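Local atomic coordinates of HIT family hydrolase (Legionella pneumophila subsp. pneumophila, PDB entry 6D6J), a protein that binds zinc and probably acts as a hydrolase of the histidine triad (HIT) family, most likely through a covalent AMP-histidine intermediate. Residues T44-I49 with Q80-S85; K52-I57 with S65-N70; I21-V26 with L33-I38. One frame throughout, in Å; residues are numbered along the deposited sequence. Where two conformers were deposited one is given.

Interaction 1: T44-I49 with Q80-S85; sequences THLLII and QAEGLS
Thr-44 lays its CB and its methyl branch against the forked end of Leu-84, joining the central strand of the five-stranded antiparallel sheet of the HIT fold to the turn that ends helix 62-81. The two side chains cross obliquely, and each branch of the leucine has its own partner: CD1 of Leu-84 lies 3.9 Å from CG2 of Thr-44, and CD2 of Leu-84 is equally close, 3.9 Å, to CB of Thr-44. That turn is a Schellman motif with Gly-83 as its C-prime residue: Leu-84 N bonds back to the helix carbonyl five residues earlier, phi of Gly-83 is positive at 77°, and Gly-83 N bonds to Gln-80 O at 3.0 Å. Glu-82 has already left helical backbone angles, and beyond the glycine the chain aims Leu-84 back at the strand.

Two residues along the strand, Leu-46 takes part from the same face. Its CD1 meets the aliphatic part of Glu-82, 3.9 Å from CG, the two side chains crossing at about a right angle. A bend in the glutamate at chi2 (-59°) leaves its CG, rather than the carboxylate, nearest to the leucine. Leu-46 also rests on Leu-78 of the helix, so the contact extends the buried layer between helix and sheet. His-45, whose CB points away from the turn, makes a hydrogen bond through NE2 to ND1 of His-109 in the predicted histidine triad motif. Asn-96 of the second subunit donates through ND2 to Ser-85 O.

The polar link between the segments is indirect. With chi1 of Thr-44 at -66°, OG1 sits beside the backbone N, where a water lies 2.9 Å from OG1 of Thr-44 and donates a hydrogen bond of 2.7 Å to the carbonyl O of Glu-82.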
loop_
_atom_site.group_PDB
_atom_site.type_symbol
_atom_site.label_atom_id
_atom_site.label_comp_id
_atom_site.label_asym_id
_atom_site.label_seq_id
_atom_site.Cartn_x
_atom_site.Cartn_y
_atom_site.Cartn_z
ATOM N N THR B 44 4.091 12.677 -10.902
ATOM C CA THR B 44 2.663 12.427 -10.739
ATOM C C THR B 44 2.436 11.851 -9.349
ATOM O O THR B 44 3.105 10.885 -8.950
ATOM C CB THR B 44 2.121 11.454 -11.798
ATOM O OG1 THR B 44 2.209 12.070 -13.084
ATOM C CG2 THR B 44 0.659 11.064 -11.545
ATOM N N HIS B 45 1.485 12.426 -8.613
ATOM C CA HIS B 45 1.177 11.960 -7.260
ATOM C C HIS B 45 -0.335 12.027 -7.067
ATOM O O HIS B 45 -0.923 13.115 -6.980
ATOM C CB HIS B 45 1.936 12.809 -6.240
ATOM C CG HIS B 45 1.823 12.343 -4.825
ATOM N ND1 HIS B 45 2.633 12.867 -3.840
ATOM C CD2 HIS B 45 0.989 11.464 -4.214
ATOM C CE1 HIS B 45 2.305 12.327 -2.681
ATOM N NE2 HIS B 45 1.320 11.463 -2.878
ATOM N N LEU B 46 -0.967 10.863 -7.008
ATOM C CA LEU B 46 -2.414 10.751 -6.908
ATOM C C LEU B 46 -2.784 10.120 -5.572
ATOM O O LEU B 46 -1.995 9.391 -4.963
ATOM C CB LEU B 46 -2.973 9.938 -8.087
ATOM C CG LEU B 46 -2.572 10.516 -9.460
ATOM C CD1 LEU B 46 -2.920 9.578 -10.596
ATOM C CD2 LEU B 46 -3.183 11.896 -9.705
ATOM N N LEU B 47 -4.008 10.399 -5.136
ATOM C CA LEU B 47 -4.574 9.852 -3.909
ATOM C C LEU B 47 -5.849 9.105 -4.265
ATOM O O LEU B 47 -6.684 9.627 -5.012
ATOM C CB LEU B 47 -4.933 10.989 -2.943
ATOM C CG LEU B 47 -3.741 11.858 -2.541
ATOM C CD1 LEU B 47 -4.175 13.079 -1.750
ATOM C CD2 LEU B 47 -2.729 11.045 -1.761
ATOM N N ILE B 48 -6.001 7.885 -3.750
ATOM C CA ILE B 48 -7.201 7.080 -3.972
ATOM C C ILE B 48 -7.844 6.874 -2.608
ATOM O O ILE B 48 -7.196 6.369 -1.678
ATOM C CB ILE B 48 -6.902 5.735 -4.672
ATOM C CG1 ILE B 48 -6.109 5.911 -5.993
ATOM C CG2 ILE B 48 -8.218 5.010 -4.975
ATOM C CD1 ILE B 48 -4.606 6.048 -5.870
ATOM N N ILE B 49 -9.098 7.300 -2.477
ATOM C CA ILE B 49 -9.779 7.295 -1.177
ATOM C C ILE B 49 -11.118 6.577 -1.263
ATOM O O ILE B 49 -11.773 6.582 -2.322
ATOM C CB ILE B 49 -9.987 8.715 -0.602
ATOM C CG1 ILE B 49 -11.051 9.523 -1.384
ATOM C CG2 ILE B 49 -8.669 9.451 -0.516
ATOM C CD1 ILE B 49 -11.504 10.765 -0.646
ATOM N N GLN B 80 -2.072 2.751 -14.850
ATOM C CA GLN B 80 -2.017 2.511 -16.292
ATOM C C GLN B 80 -2.622 3.681 -17.062
ATOM O O GLN B 80 -2.042 4.157 -18.048
ATOM C CB GLN B 80 -2.789 1.238 -16.617
ATOM C CG GLN B 80 -2.161 0.023 -16.017
ATOM C CD GLN B 80 -2.982 -1.228 -16.221
ATOM O OE1 GLN B 80 -4.186 -1.167 -16.500
ATOM N NE2 GLN B 80 -2.347 -2.377 -16.053
ATOM N N ALA B 81 -3.800 4.150 -16.634
ATOM C CA ALA B 81 -4.485 5.231 -17.339
ATOM C C ALA B 81 -3.636 6.486 -17.369
ATOM O O ALA B 81 -3.699 7.256 -18.332
ATOM C CB ALA B 81 -5.823 5.524 -16.657
ATOM N N GLU B 82 -2.815 6.693 -16.344
ATOM C CA GLU B 82 -2.006 7.891 -16.214
ATOM C C GLU B 82 -0.579 7.687 -16.707
ATOM O O GLU B 82 0.270 8.566 -16.519
ATOM C CB GLU B 82 -2.068 8.395 -14.770
ATOM C CG GLU B 82 -3.496 8.761 -14.324
ATOM C CD GLU B 82 -4.154 9.838 -15.183
ATOM O OE1 GLU B 82 -3.445 10.738 -15.672
ATOM O OE2 GLU B 82 -5.395 9.805 -15.364
ATOM N N GLY B 83 -0.297 6.551 -17.346
ATOM C CA GLY B 83 0.984 6.375 -18.005
ATOM C C GLY B 83 2.153 6.078 -17.093
ATOM O O GLY B 83 3.297 6.317 -17.480
ATOM N N LEU B 84 1.909 5.540 -15.897
ATOM C CA LEU B 84 2.971 5.303 -14.922
ATOM C C LEU B 84 3.445 3.857 -14.881
ATOM O O LEU B 84 4.516 3.588 -14.316
ATOM C CB LEU B 84 2.492 5.674 -13.512
ATOM C CG LEU B 84 1.853 7.059 -13.362
ATOM C CD1 LEU B 84 1.387 7.249 -11.914
ATOM C CD2 LEU B 84 2.834 8.158 -13.797
ATOM N N SER B 85 2.648 2.923 -15.406
ATOM C CA SER B 85 2.858 1.510 -15.125
ATOM C C SER B 85 4.024 0.902 -15.892
ATOM O O SER B 85 4.665 -0.019 -15.381
ATOM C CB SER B 85 1.568 0.740 -15.393
ATOM O OG SER B 85 1.097 0.984 -16.705
HETATM O O HOH W 1 0.880 11.005 -15.452
#

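Interaction 2: K52-I57 with S65-N70; sequences KHIATI and SELLAN. With ZN (zinc ion), chain G.
The irregular segment 52-57 passes helix segment 65-70 at a distance that only side chains can span, the nearest CA atoms being those of Ile-57 and Leu-68, 8.8 Å apart. Helical geometry on the other side is regular, with successive i to i-4 bonds from Ala-69 N to Ser-65 O (2.9 Å) and from Asn-70 N to Glu-66 O (2.8 Å).

Ile-57 makes the closer apolar contact. Its CB bond does not aim at the helix, but a chi2 of -66° swings CD1 round so that this methyl reaches 3.8 Å from CD1 of Leu-68. The same methyl is 4.0 Å from CD2 of Leu-68, so it sits against both branches of the leucine, the side chains crossing at about a right angle. Ile-54 and Leu-67 meet differently, sliding past each other in opposite directions with CD1 of Ile-54 4.2 Å from CD2 of Leu-67.

Just before Ile-54 in the chain, the same segment supplies one ligand of the Cys2His2 zinc site of this HIT-family protein. His-53 binds the zinc ion through ND1 at 2.1 Å, and Cys-11, Cys-14 and His-105 complete the coordination. Its ring meets that of His-105 with the planes about 80° apart. Next to it, the backbone of Ile-54 is hydrogen-bonded to Ile-106, which holds the zinc-binding segment beside the residues of the predicted histidine triad motif.

Near the N-terminal end of helix 62-81, Lys-52 NZ forms a salt bridge with Asp-64 OD1. Leu-68 also packs on Leu-72 of the second subunit, and Ile-57 on Tyr-89 of that subunit.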
loop_
_atom_site.group_PDB
_atom_site.type_symbol
_atom_site.label_atom_id
_atom_site.label_comp_id
_atom_site.label_asym_id
_atom_site.label_seq_id
_atom_site.Cartn_x
_atom_site.Cartn_y
_atom_site.Cartn_z
ATOM N N LYS B 52 -16.614 6.643 1.839
ATOM C CA LYS B 52 -16.876 6.427 3.260
ATOM C C LYS B 52 -15.710 6.953 4.099
ATOM O O LYS B 52 -14.539 6.748 3.761
ATOM C CB LYS B 52 -17.025 4.914 3.512
ATOM C CG LYS B 52 -17.251 4.534 4.986
ATOM C CD LYS B 52 -17.473 3.055 5.122
ATOM C CE LYS B 52 -17.740 2.653 6.545
ATOM N NZ LYS B 52 -18.167 1.241 6.621
ATOM N N HIS B 53 -16.025 7.624 5.213
ATOM C CA HIS B 53 -14.993 8.091 6.127
ATOM C C HIS B 53 -14.511 6.945 7.011
ATOM O O HIS B 53 -15.270 6.406 7.823
ATOM C CB HIS B 53 -15.513 9.237 6.988
ATOM C CG HIS B 53 -14.477 9.769 7.919
ATOM N ND1 HIS B 53 -13.553 10.726 7.543
ATOM C CD2 HIS B 53 -14.184 9.434 9.195
ATOM C CE1 HIS B 53 -12.750 10.969 8.564
ATOM N NE2 HIS B 53 -13.106 10.194 9.573
ATOM N N ILE B 54 -13.243 6.578 6.852
ATOM C CA ILE B 54 -12.553 5.622 7.710
ATOM C C ILE B 54 -11.247 6.305 8.079
ATOM O O ILE B 54 -10.518 6.748 7.188
ATOM C CB ILE B 54 -12.281 4.290 6.980
ATOM C CG1 ILE B 54 -13.577 3.659 6.439
ATOM C CG2 ILE B 54 -11.547 3.345 7.915
ATOM C CD1 ILE B 54 -13.328 2.454 5.525
ATOM N N ALA B 55 -10.948 6.409 9.378
ATOM C CA ALA B 55 -9.870 7.299 9.804
ATOM C C ALA B 55 -8.488 6.769 9.437
ATOM O O ALA B 55 -7.652 7.515 8.915
ATOM C CB ALA B 55 -9.933 7.562 11.309
ATOM N N THR B 56 -8.202 5.506 9.775
ATOM C CA THR B 56 -6.888 4.908 9.538
ATOM C C THR B 56 -7.055 3.462 9.092
ATOM O O THR B 56 -8.124 2.861 9.239
ATOM C CB THR B 56 -5.987 4.900 10.790
ATOM O OG1 THR B 56 -6.422 3.868 11.682
ATOM C CG2 THR B 56 -5.966 6.251 11.503
ATOM N N ILE B 57 -5.960 2.877 8.593
ATOM C CA ILE B 57 -5.977 1.458 8.245
ATOM C C ILE B 57 -6.364 0.608 9.446
ATOM O O ILE B 57 -6.970 -0.456 9.283
ATOM C CB ILE B 57 -4.599 1.043 7.681
ATOM C CG1 ILE B 57 -4.309 1.762 6.348
ATOM C CG2 ILE B 57 -4.474 -0.480 7.542
ATOM C CD1 ILE B 57 -5.226 1.372 5.187
ATOM N N SER B 65 -12.871 -4.559 4.304
ATOM C CA SER B 65 -11.614 -5.003 3.709
ATOM C C SER B 65 -11.704 -5.132 2.198
ATOM O O SER B 65 -10.712 -4.880 1.515
ATOM C CB SER B 65 -11.118 -6.296 4.354
ATOM O OG SER B 65 -11.996 -7.368 4.057
ATOM N N GLU B 66 -12.870 -5.498 1.658
ATOM C CA GLU B 66 -13.042 -5.526 0.208
ATOM C C GLU B 66 -12.929 -4.126 -0.391
ATOM O O GLU B 66 -12.280 -3.936 -1.425
ATOM C CB GLU B 66 -14.386 -6.167 -0.140
ATOM C CG GLU B 66 -14.651 -6.186 -1.652
ATOM C CD GLU B 66 -15.912 -6.934 -2.018
ATOM O OE1 GLU B 66 -15.820 -7.977 -2.708
ATOM O OE2 GLU B 66 -16.999 -6.485 -1.608
ATOM N N LEU B 67 -13.543 -3.132 0.254
ATOM C CA LEU B 67 -13.370 -1.745 -0.167
ATOM C C LEU B 67 -11.893 -1.353 -0.204
ATOM O O LEU B 67 -11.424 -0.725 -1.164
ATOM C CB LEU B 67 -14.169 -0.839 0.775
ATOM C CG LEU B 67 -13.992 0.663 0.606
ATOM C CD1 LEU B 67 -14.486 1.151 -0.759
ATOM C CD2 LEU B 67 -14.731 1.377 1.740
ATOM N N LEU B 68 -11.139 -1.736 0.827
ATOM C CA LEU B 68 -9.717 -1.407 0.862
ATOM C C LEU B 68 -8.967 -2.081 -0.287
ATOM O O LEU B 68 -8.133 -1.451 -0.957
ATOM C CB LEU B 68 -9.124 -1.797 2.219
ATOM C CG LEU B 68 -7.703 -1.259 2.456
ATOM C CD1 LEU B 68 -7.696 0.266 2.562
ATOM C CD2 LEU B 68 -7.085 -1.883 3.701
ATOM N N ALA B 69 -9.264 -3.356 -0.549
ATOM C CA ALA B 69 -8.643 -4.032 -1.685
ATOM C C ALA B 69 -9.025 -3.359 -2.992
ATOM O O ALA B 69 -8.203 -3.250 -3.909
ATOM C CB ALA B 69 -9.067 -5.496 -1.705
ATOM N N ASN B 70 -10.262 -2.873 -3.089
ATOM C CA ASN B 70 -10.710 -2.238 -4.323
ATOM C C ASN B 70 -10.054 -0.881 -4.531
ATOM O O ASN B 70 -9.861 -0.460 -5.679
ATOM C CB ASN B 70 -12.233 -2.158 -4.351
ATOM C CG ASN B 70 -12.859 -3.499 -4.653
ATOM O OD1 ASN B 70 -12.190 -4.399 -5.171
ATOM N ND2 ASN B 70 -14.114 -3.652 -4.308
HETATM ZN ZN ZN G . -13.368 11.877 5.827
#

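Interaction 3: I21-V26 with L33-I38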
loop_
_atom_site.group_PDB
_atom_site.type_symbol
_atom_site.label_atom_id
_atom_site.label_comp_id
_atom_site.label_asym_id
_atom_site.label_seq_id
_atom_site.Cartn_x
_atom_site.Cartn_y
_atom_site.Cartn_z
ATOM N N ILE B 21 -14.484 21.464 -1.699
ATOM C CA ILE B 21 -13.134 22.003 -1.834
ATOM C C ILE B 21 -12.669 21.623 -3.230
ATOM O O ILE B 21 -12.809 20.464 -3.632
ATOM C CB ILE B 21 -12.204 21.424 -0.755
ATOM C CG1 ILE B 21 -12.532 22.068 0.593
ATOM C CG2 ILE B 21 -10.719 21.598 -1.128
ATOM C CD1 ILE B 21 -11.812 21.477 1.744
ATOM N N PRO B 22 -12.112 22.547 -4.006
ATOM C CA PRO B 22 -11.697 22.190 -5.368
ATOM C C PRO B 22 -10.544 21.196 -5.360
ATOM O O PRO B 22 -9.664 21.230 -4.493
ATOM C CB PRO B 22 -11.280 23.529 -5.983
ATOM C CG PRO B 22 -10.964 24.413 -4.816
ATOM C CD PRO B 22 -11.872 23.970 -3.702
ATOM N N ALA B 23 -10.572 20.290 -6.325
ATOM C CA ALA B 23 -9.541 19.271 -6.463
ATOM C C ALA B 23 -9.599 18.769 -7.889
ATOM O O ALA B 23 -10.630 18.885 -8.547
ATOM C CB ALA B 23 -9.767 18.108 -5.492
ATOM N N THR B 24 -8.492 18.206 -8.361
ATOM C CA THR B 24 -8.442 17.615 -9.704
ATOM C C THR B 24 -8.773 16.138 -9.570
ATOM O O THR B 24 -7.929 15.332 -9.153
ATOM C CB THR B 24 -7.074 17.844 -10.342
ATOM O OG1 THR B 24 -6.896 19.245 -10.568
ATOM C CG2 THR B 24 -6.964 17.132 -11.670
ATOM N N VAL B 25 -10.015 15.788 -9.890
ATOM C CA VAL B 25 -10.512 14.423 -9.771
ATOM C C VAL B 25 -10.160 13.667 -11.042
ATOM O O VAL B 25 -10.437 14.132 -12.155
ATOM C CB VAL B 25 -12.028 14.427 -9.516
ATOM C CG1 VAL B 25 -12.610 13.000 -9.577
ATOM C CG2 VAL B 25 -12.312 15.084 -8.179
ATOM N N VAL B 26 -9.521 12.514 -10.884
ATOM C CA VAL B 26 -9.106 11.696 -12.015
ATOM C C VAL B 26 -9.884 10.397 -12.117
ATOM O O VAL B 26 -9.793 9.714 -13.150
ATOM C CB VAL B 26 -7.584 11.444 -12.004
ATOM C CG1 VAL B 26 -6.840 12.770 -12.107
ATOM C CG2 VAL B 26 -7.165 10.690 -10.751
ATOM N N LEU B 33 -12.976 7.560 -4.873
ATOM C CA LEU B 33 -12.612 8.779 -5.577
ATOM C C LEU B 33 -11.093 8.865 -5.644
ATOM O O LEU B 33 -10.404 8.488 -4.690
ATOM C CB LEU B 33 -13.137 9.996 -4.791
ATOM C CG LEU B 33 -13.009 11.370 -5.436
ATOM C CD1 LEU B 33 -14.008 11.496 -6.590
ATOM C CD2 LEU B 33 -13.230 12.459 -4.418
ATOM N N ALA B 34 -10.563 9.365 -6.757
ATOM C CA ALA B 34 -9.128 9.591 -6.871
ATOM C C ALA B 34 -8.883 11.003 -7.365
ATOM O O ALA B 34 -9.601 11.497 -8.240
ATOM C CB ALA B 34 -8.442 8.594 -7.801
ATOM N N PHE B 35 -7.866 11.650 -6.805
ATOM C CA PHE B 35 -7.594 13.048 -7.115
ATOM C C PHE B 35 -6.114 13.330 -6.900
ATOM O O PHE B 35 -5.399 12.560 -6.249
ATOM C CB PHE B 35 -8.495 13.998 -6.291
ATOM C CG PHE B 35 -8.426 13.777 -4.806
ATOM C CD1 PHE B 35 -9.232 12.826 -4.196
ATOM C CD2 PHE B 35 -7.573 14.537 -4.016
ATOM C CE1 PHE B 35 -9.167 12.628 -2.823
ATOM C CE2 PHE B 35 -7.505 14.332 -2.646
ATOM C CZ PHE B 35 -8.303 13.381 -2.055
ATOM N N ARG B 36 -5.647 14.452 -7.443
ATOM C CA ARG B 36 -4.240 14.803 -7.270
ATOM C C ARG B 36 -3.934 15.267 -5.847
ATOM O O ARG B 36 -4.688 16.040 -5.251
ATOM C CB ARG B 36 -3.859 15.940 -8.210
ATOM C CG ARG B 36 -3.842 15.574 -9.686
ATOM C CD ARG B 36 -3.301 16.732 -10.488
ATOM N NE ARG B 36 -3.106 16.415 -11.893
ATOM C CZ ARG B 36 -2.435 17.217 -12.712
ATOM N NH1 ARG B 36 -1.950 18.364 -12.251
ATOM N NH2 ARG B 36 -2.260 16.882 -13.978
ATOM N N ASP B 37 -2.784 14.845 -5.321
ATOM C CA ASP B 37 -2.256 15.454 -4.100
ATOM C C ASP B 37 -1.746 16.851 -4.444
ATOM O O ASP B 37 -0.978 17.013 -5.394
ATOM C CB ASP B 37 -1.109 14.580 -3.570
ATOM C CG ASP B 37 -0.659 14.941 -2.163
ATOM O OD1 ASP B 37 -0.551 16.129 -1.815
ATOM O OD2 ASP B 37 -0.354 14.003 -1.402
ATOM N N ILE B 38 -2.179 17.867 -3.691
ATOM C CA ILE B 38 -1.754 19.239 -3.969
ATOM C C ILE B 38 -0.272 19.463 -3.715
ATOM O O ILE B 38 0.278 20.440 -4.225
ATOM C CB ILE B 38 -2.562 20.302 -3.195
ATOM C CG1 ILE B 38 -2.473 20.096 -1.672
ATOM C CG2 ILE B 38 -4.002 20.348 -3.672
ATOM C CD1 ILE B 38 -2.948 21.303 -0.888
HETATM O O HOH W 2 -6.327 17.997 -6.427
#
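A chi1 of 172° swings CG1 of Val-25 over to Leu-33, while a chi1 of 55° in Phe-35 tucks its CG between backbone N and carbonyl carbon and leads the ring away from segment 21-26. The first torsion leaves Val-25 CG1 3.6 Å from Leu-33 CD1, the two side chains crossing at about a right angle. The second lets the Phe-35 ring meet Phe-13 edge-to-face and lean on Leu-47 and Ile-49.

Backbone evidence identifies the arrangement as a beta hairpin, strands 25-28 and 32-36, at one margin of the antiparallel sheet of the chain. Val-25 and Phe-35 form a non-hydrogen-bonded pair with their CA atoms 4.2 Å apart. On one side of that pair Val-26 N donates to Ala-34 O at 2.8 Å; on the other, Arg-36 N donates to Thr-24 O at 3.0 Å. Thr-24 O is also approached by the CA-H of Phe-35.

Thr-24 and Arg-36 lie side by side and point the same way, with CG2 of the threonine 3.9 Å from CD of the arginine, whose chain is extended from CG to NE. Val-26 touches the Ala-34 methyl through CG2, and both residues pack on Leu-78 of helix 62-81. In the same Thr-24 and Arg-36 pair, a water joins the other backbone N and O, accepting from Thr-24 N at 2.9 Å and donating to Arg-36 O at 2.8 Å.

From the N terminus, interaction 3 comes first and closes the short hairpin loop between strands 25-28 and 32-36. Interaction 1 opens only afterwards, so the two are in series, yet their strands are sheet neighbours: Leu-47 N lies 2.8 Å from Phe-35 O, a probable hydrogen bond, and Ile-49 N probably bonds to Leu-33 O in the same way. Interaction 1 closes the long excursion from strand 44-50 through helix 62-81, and interaction 2 falls within that excursion, tying the zinc-bearing loop to an earlier part of the same helix. Their centres are about 18 Å apart, on opposite sides of the chain's centre, and both touch the second subunit. Interactions 2 and 3 do not touch.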